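Local atomic coordinates of extracellular solute-binding protein, family 7 (Colwellia psychrerythraea, PDB entry 4PET), a protein that binds pyruvate with a calcium ion and probably delivers it to a TRAP transporter for uptake from the periplasm. Residues 153-162 / 223-233. Numbering follows the deposited sequence.
Sequences QMGGWFKKEI and FHKIAPYYYTG. With CA (calcium ion), chain E; PYR (pyruvic acid), chain D.
Trp-157 and Tyr-230 lie face to face across two antiparallel strands, the six-membered indole ring 3.7 Å from the phenol ring, centroid to centroid, with planes only 14° apart. They form a non-hydrogen-bonded pair, and Tyr-230, with CG anti to its own nitrogen (chi1 -162°), lays its ring flat against the indole. Two broad aromatic faces suit this buried place. Phe-223 CB rests on the other indole face, toward its rim, beside the backbone of His-224, while NE1 is hydrogen-bonded to Asp-218 OD2. On the far side of the phenol, selenomethionine Met-154 sets its methyl CE squarely over the ring centre, 3.8 Å from the centroid, its flexible chain bent twice to arrive there.

The other face of the sheet carries Phe-158, Tyr-229 and Tyr-231. Tyr-231 turns its edge to the face of Phe-158, planes at 61°, and is long enough for its OH to accept the N-H of Ile-162 at 2.8 Å from N and donate to a water. Glu-161 serves two ends: its apolar CG lies over the Tyr-229 ring, 3.5 Å from the centroid, and its carboxylate, stacked nearly parallel to the ring, forms a salt bridge with Arg-297 through OE2.

Between the faces, Tyr-231 N is hydrogen-bonded almost straight to Gly-156 O. Tyr-231 O takes the N-H of Gly-155 at 2.6 Å from N and, weakly, that of Gly-156, where a side chain would run into the preceding carbonyl oxygen. This classic beta bulge lies just after Gln-153, which joins Glu-211, Trp-212 and Glu-236 in binding calcium, so the paired strands lead into the pyruvate site of a DctP-family solute-binding protein.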
loop_
_atom_site.group_PDB
_atom_site.type_symbol
_atom_site.label_atom_id
_atom_site.label_comp_id
_atom_site.label_asym_id
_atom_site.label_seq_id
_atom_site.Cartn_x
_atom_site.Cartn_y
_atom_site.Cartn_z
ATOM N N GLN A 153 5.470 -1.997 -13.026
ATOM C CA GLN A 153 6.768 -1.752 -13.663
ATOM C C GLN A 153 6.611 -1.374 -15.126
ATOM O O GLN A 153 5.616 -1.726 -15.762
ATOM C CB GLN A 153 7.678 -2.984 -13.522
ATOM C CG GLN A 153 7.969 -3.333 -12.074
ATOM C CD GLN A 153 9.032 -4.362 -11.898
ATOM O OE1 GLN A 153 9.459 -5.009 -12.876
ATOM N NE2 GLN A 153 9.530 -4.491 -10.667
HETATM N N MSE A 154 7.605 -0.657 -15.660
HETATM C CA MSE A 154 7.605 -0.266 -17.061
HETATM C C MSE A 154 7.966 -1.482 -17.916
HETATM O O MSE A 154 8.568 -2.442 -17.412
HETATM C CB MSE A 154 8.585 0.914 -17.295
HETATM C CG MSE A 154 8.188 2.189 -16.537
HETATM SE SE MSE A 154 6.651 3.002 -17.358
HETATM C CE MSE A 154 7.524 3.513 -19.014
ATOM N N GLY A 155 7.566 -1.455 -19.189
ATOM C CA GLY A 155 7.786 -2.546 -20.126
ATOM C C GLY A 155 9.253 -2.763 -20.476
ATOM O O GLY A 155 9.651 -3.867 -20.903
ATOM N N GLY A 156 10.051 -1.703 -20.321
ATOM C CA GLY A 156 11.482 -1.814 -20.526
ATOM C C GLY A 156 12.065 -0.892 -21.562
ATOM O O GLY A 156 11.398 -0.013 -22.123
ATOM N N TRP A 157 13.349 -1.121 -21.799
ATOM C CA TRP A 157 14.176 -0.311 -22.637
ATOM C C TRP A 157 14.592 -1.077 -23.909
ATOM O O TRP A 157 15.132 -2.175 -23.848
ATOM C CB TRP A 157 15.395 0.076 -21.838
ATOM C CG TRP A 157 15.104 0.882 -20.637
ATOM C CD1 TRP A 157 14.897 0.415 -19.366
ATOM C CD2 TRP A 157 14.999 2.314 -20.561
ATOM N NE1 TRP A 157 14.662 1.479 -18.505
ATOM C CE2 TRP A 157 14.732 2.650 -19.218
ATOM C CE3 TRP A 157 15.133 3.342 -21.493
ATOM C CZ2 TRP A 157 14.574 3.979 -18.791
ATOM C CZ3 TRP A 157 14.974 4.654 -21.068
ATOM C CH2 TRP A 157 14.702 4.955 -19.738
ATOM N N PHE A 158 14.343 -0.473 -25.053
ATOM C CA PHE A 158 14.448 -1.143 -26.330
ATOM C C PHE A 158 15.268 -0.277 -27.254
ATOM O O PHE A 158 15.092 0.946 -27.291
ATOM C CB PHE A 158 13.051 -1.364 -26.916
ATOM C CG PHE A 158 12.263 -2.419 -26.202
ATOM C CD1 PHE A 158 11.768 -2.183 -24.939
ATOM C CD2 PHE A 158 12.067 -3.672 -26.788
ATOM C CE1 PHE A 158 11.050 -3.167 -24.250
ATOM C CE2 PHE A 158 11.344 -4.668 -26.125
ATOM C CZ PHE A 158 10.843 -4.425 -24.855
ATOM N N LYS A 159 16.162 -0.911 -27.995
ATOM C CA LYS A 159 16.941 -0.210 -29.004
ATOM C C LYS A 159 16.129 0.103 -30.247
ATOM O O LYS A 159 16.412 1.090 -30.951
ATOM C CB LYS A 159 18.157 -1.025 -29.403
ATOM C CG LYS A 159 19.199 -1.180 -28.321
ATOM C CD LYS A 159 20.280 -2.168 -28.764
ATOM C CE LYS A 159 21.412 -2.307 -27.765
ATOM N NZ LYS A 159 22.203 -1.066 -27.688
ATOM N N LYS A 160 15.140 -0.735 -30.533
ATOM C CA LYS A 160 14.294 -0.561 -31.721
ATOM C C LYS A 160 12.863 -0.768 -31.301
ATOM O O LYS A 160 12.596 -1.540 -30.366
ATOM C CB LYS A 160 14.623 -1.587 -32.824
ATOM C CG LYS A 160 16.082 -1.923 -32.977
ATOM C CD LYS A 160 16.885 -0.747 -33.525
ATOM C CE LYS A 160 18.279 -1.184 -34.001
ATOM N NZ LYS A 160 18.996 -2.071 -33.020
ATOM N N GLU A 161 11.940 -0.102 -31.986
ATOM C CA GLU A 161 10.535 -0.210 -31.613
ATOM C C GLU A 161 9.959 -1.568 -31.971
ATOM O O GLU A 161 10.343 -2.193 -32.973
ATOM C CB GLU A 161 9.690 0.892 -32.263
ATOM C CG GLU A 161 9.994 2.302 -31.788
ATOM C CD GLU A 161 9.558 3.357 -32.803
ATOM O OE1 GLU A 161 10.252 3.514 -33.844
ATOM O OE2 GLU A 161 8.520 4.013 -32.562
ATOM N N ILE A 162 9.029 -2.015 -31.137
ATOM C CA ILE A 162 8.283 -3.232 -31.377
ATOM C C ILE A 162 6.994 -2.891 -32.121
ATOM O O ILE A 162 6.045 -2.382 -31.520
ATOM C CB ILE A 162 7.928 -3.890 -30.038
ATOM C CG1 ILE A 162 9.198 -4.304 -29.294
ATOM C CG2 ILE A 162 6.982 -5.068 -30.226
ATOM C CD1 ILE A 162 10.083 -5.285 -30.072
ATOM N N PHE A 223 20.496 2.957 -18.946
ATOM C CA PHE A 223 20.018 2.213 -20.106
ATOM C C PHE A 223 19.601 3.192 -21.181
ATOM O O PHE A 223 19.801 2.950 -22.382
ATOM C CB PHE A 223 18.831 1.318 -19.755
ATOM C CG PHE A 223 19.069 0.430 -18.579
ATOM C CD1 PHE A 223 20.234 -0.327 -18.496
ATOM C CD2 PHE A 223 18.140 0.347 -17.559
ATOM C CE1 PHE A 223 20.447 -1.157 -17.427
ATOM C CE2 PHE A 223 18.352 -0.481 -16.488
ATOM C CZ PHE A 223 19.518 -1.241 -16.430
ATOM N N HIS A 224 19.031 4.310 -20.748
ATOM C CA HIS A 224 18.579 5.317 -21.687
ATOM C C HIS A 224 19.674 5.755 -22.692
ATOM O O HIS A 224 19.331 6.163 -23.791
ATOM C CB HIS A 224 18.031 6.549 -20.943
ATOM C CG HIS A 224 19.072 7.252 -20.129
ATOM N ND1 HIS A 224 19.802 8.312 -20.613
ATOM C CD2 HIS A 224 19.547 7.002 -18.887
ATOM C CE1 HIS A 224 20.659 8.713 -19.691
ATOM N NE2 HIS A 224 20.534 7.922 -18.639
ATOM N N LYS A 225 20.959 5.682 -22.329
ATOM C CA LYS A 225 22.065 6.085 -23.231
ATOM C C LYS A 225 22.145 5.326 -24.545
ATOM O O LYS A 225 22.630 5.856 -25.572
ATOM C CB LYS A 225 23.431 5.954 -22.532
ATOM C CG LYS A 225 23.613 6.928 -21.373
ATOM C CD LYS A 225 25.012 6.858 -20.796
ATOM C CE LYS A 225 25.209 7.921 -19.717
ATOM N NZ LYS A 225 26.559 7.842 -19.093
ATOM N N ILE A 226 21.698 4.080 -24.515
ATOM C CA ILE A 226 21.844 3.195 -25.657
ATOM C C ILE A 226 20.555 2.492 -26.065
ATOM O O ILE A 226 20.522 1.798 -27.069
ATOM C CB ILE A 226 22.940 2.143 -25.369
ATOM C CG1 ILE A 226 22.627 1.361 -24.097
ATOM C CG2 ILE A 226 24.273 2.844 -25.221
ATOM C CD1 ILE A 226 23.640 0.307 -23.768
ATOM N N ALA A 227 19.497 2.663 -25.272
ATOM C CA ALA A 227 18.194 2.156 -25.634
ATOM C C ALA A 227 17.185 3.265 -25.367
ATOM O O ALA A 227 16.786 3.481 -24.232
ATOM C CB ALA A 227 17.848 0.941 -24.811
ATOM N N PRO A 228 16.776 3.973 -26.417
ATOM C CA PRO A 228 15.936 5.154 -26.228
ATOM C C PRO A 228 14.433 4.910 -26.131
ATOM O O PRO A 228 13.751 5.867 -25.757
ATOM C CB PRO A 228 16.237 5.988 -27.467
ATOM C CG PRO A 228 16.590 5.006 -28.511
ATOM C CD PRO A 228 17.270 3.861 -27.797
ATOM N N TYR A 229 13.917 3.731 -26.493
ATOM C CA TYR A 229 12.464 3.494 -26.422
ATOM C C TYR A 229 12.090 2.882 -25.077
ATOM O O TYR A 229 12.589 1.816 -24.717
ATOM C CB TYR A 229 12.002 2.616 -27.593
ATOM C CG TYR A 229 12.381 3.231 -28.934
ATOM C CD1 TYR A 229 11.670 4.310 -29.440
ATOM C CD2 TYR A 229 13.464 2.766 -29.667
ATOM C CE1 TYR A 229 12.004 4.894 -30.661
ATOM C CE2 TYR A 229 13.816 3.364 -30.893
ATOM C CZ TYR A 229 13.074 4.431 -31.370
ATOM O OH TYR A 229 13.393 5.047 -32.564
ATOM N N TYR A 230 11.239 3.590 -24.343
ATOM C CA TYR A 230 10.877 3.216 -22.992
ATOM C C TYR A 230 9.402 2.814 -23.012
ATOM O O TYR A 230 8.519 3.649 -23.213
ATOM C CB TYR A 230 11.118 4.404 -22.074
ATOM C CG TYR A 230 11.201 4.088 -20.588
ATOM C CD1 TYR A 230 11.322 2.786 -20.123
ATOM C CD2 TYR A 230 11.151 5.113 -19.655
ATOM C CE1 TYR A 230 11.431 2.520 -18.778
ATOM C CE2 TYR A 230 11.257 4.867 -18.311
ATOM C CZ TYR A 230 11.379 3.572 -17.871
ATOM O OH TYR A 230 11.470 3.343 -16.522
ATOM N N TYR A 231 9.143 1.530 -22.817
ATOM C CA TYR A 231 7.828 0.975 -23.039
ATOM C C TYR A 231 7.040 0.927 -21.760
ATOM O O TYR A 231 7.605 0.729 -20.666
ATOM C CB TYR A 231 7.936 -0.439 -23.661
ATOM C CG TYR A 231 8.032 -0.380 -25.166
ATOM C CD1 TYR A 231 9.240 -0.080 -25.791
ATOM C CD2 TYR A 231 6.907 -0.569 -25.966
ATOM C CE1 TYR A 231 9.329 0.008 -27.155
ATOM C CE2 TYR A 231 6.993 -0.477 -27.344
ATOM C CZ TYR A 231 8.208 -0.182 -27.927
ATOM O OH TYR A 231 8.336 -0.075 -29.296
ATOM N N THR A 232 5.733 1.115 -21.887
ATOM C CA THR A 232 4.839 0.950 -20.740
ATOM C C THR A 232 4.603 -0.555 -20.432
ATOM O O THR A 232 4.844 -1.401 -21.290
ATOM C CB THR A 232 3.503 1.655 -20.991
ATOM O OG1 THR A 232 2.869 1.071 -22.131
ATOM C CG2 THR A 232 3.706 3.179 -21.229
ATOM N N GLY A 233 4.091 -0.848 -19.233
ATOM C CA GLY A 233 4.017 -2.200 -18.673
ATOM C C GLY A 233 2.759 -3.049 -18.911
ATOM O O GLY A 233 1.886 -2.712 -19.720
HETATM CA CA CA E . 11.309 -6.295 -13.528
HETATM C C PYR D . 13.565 -7.672 -11.591
HETATM O O PYR D . 13.273 -7.584 -12.861
HETATM O OXT PYR D . 14.549 -8.466 -11.276
HETATM C CA PYR D . 12.905 -6.873 -10.633
HETATM O O3 PYR D . 11.797 -6.240 -10.926
HETATM C CB PYR D . 13.476 -6.673 -9.263
HETATM O O HOH W 1 10.780 6.666 -33.263
HETATM O O HOH W 2 5.978 0.572 -30.403
#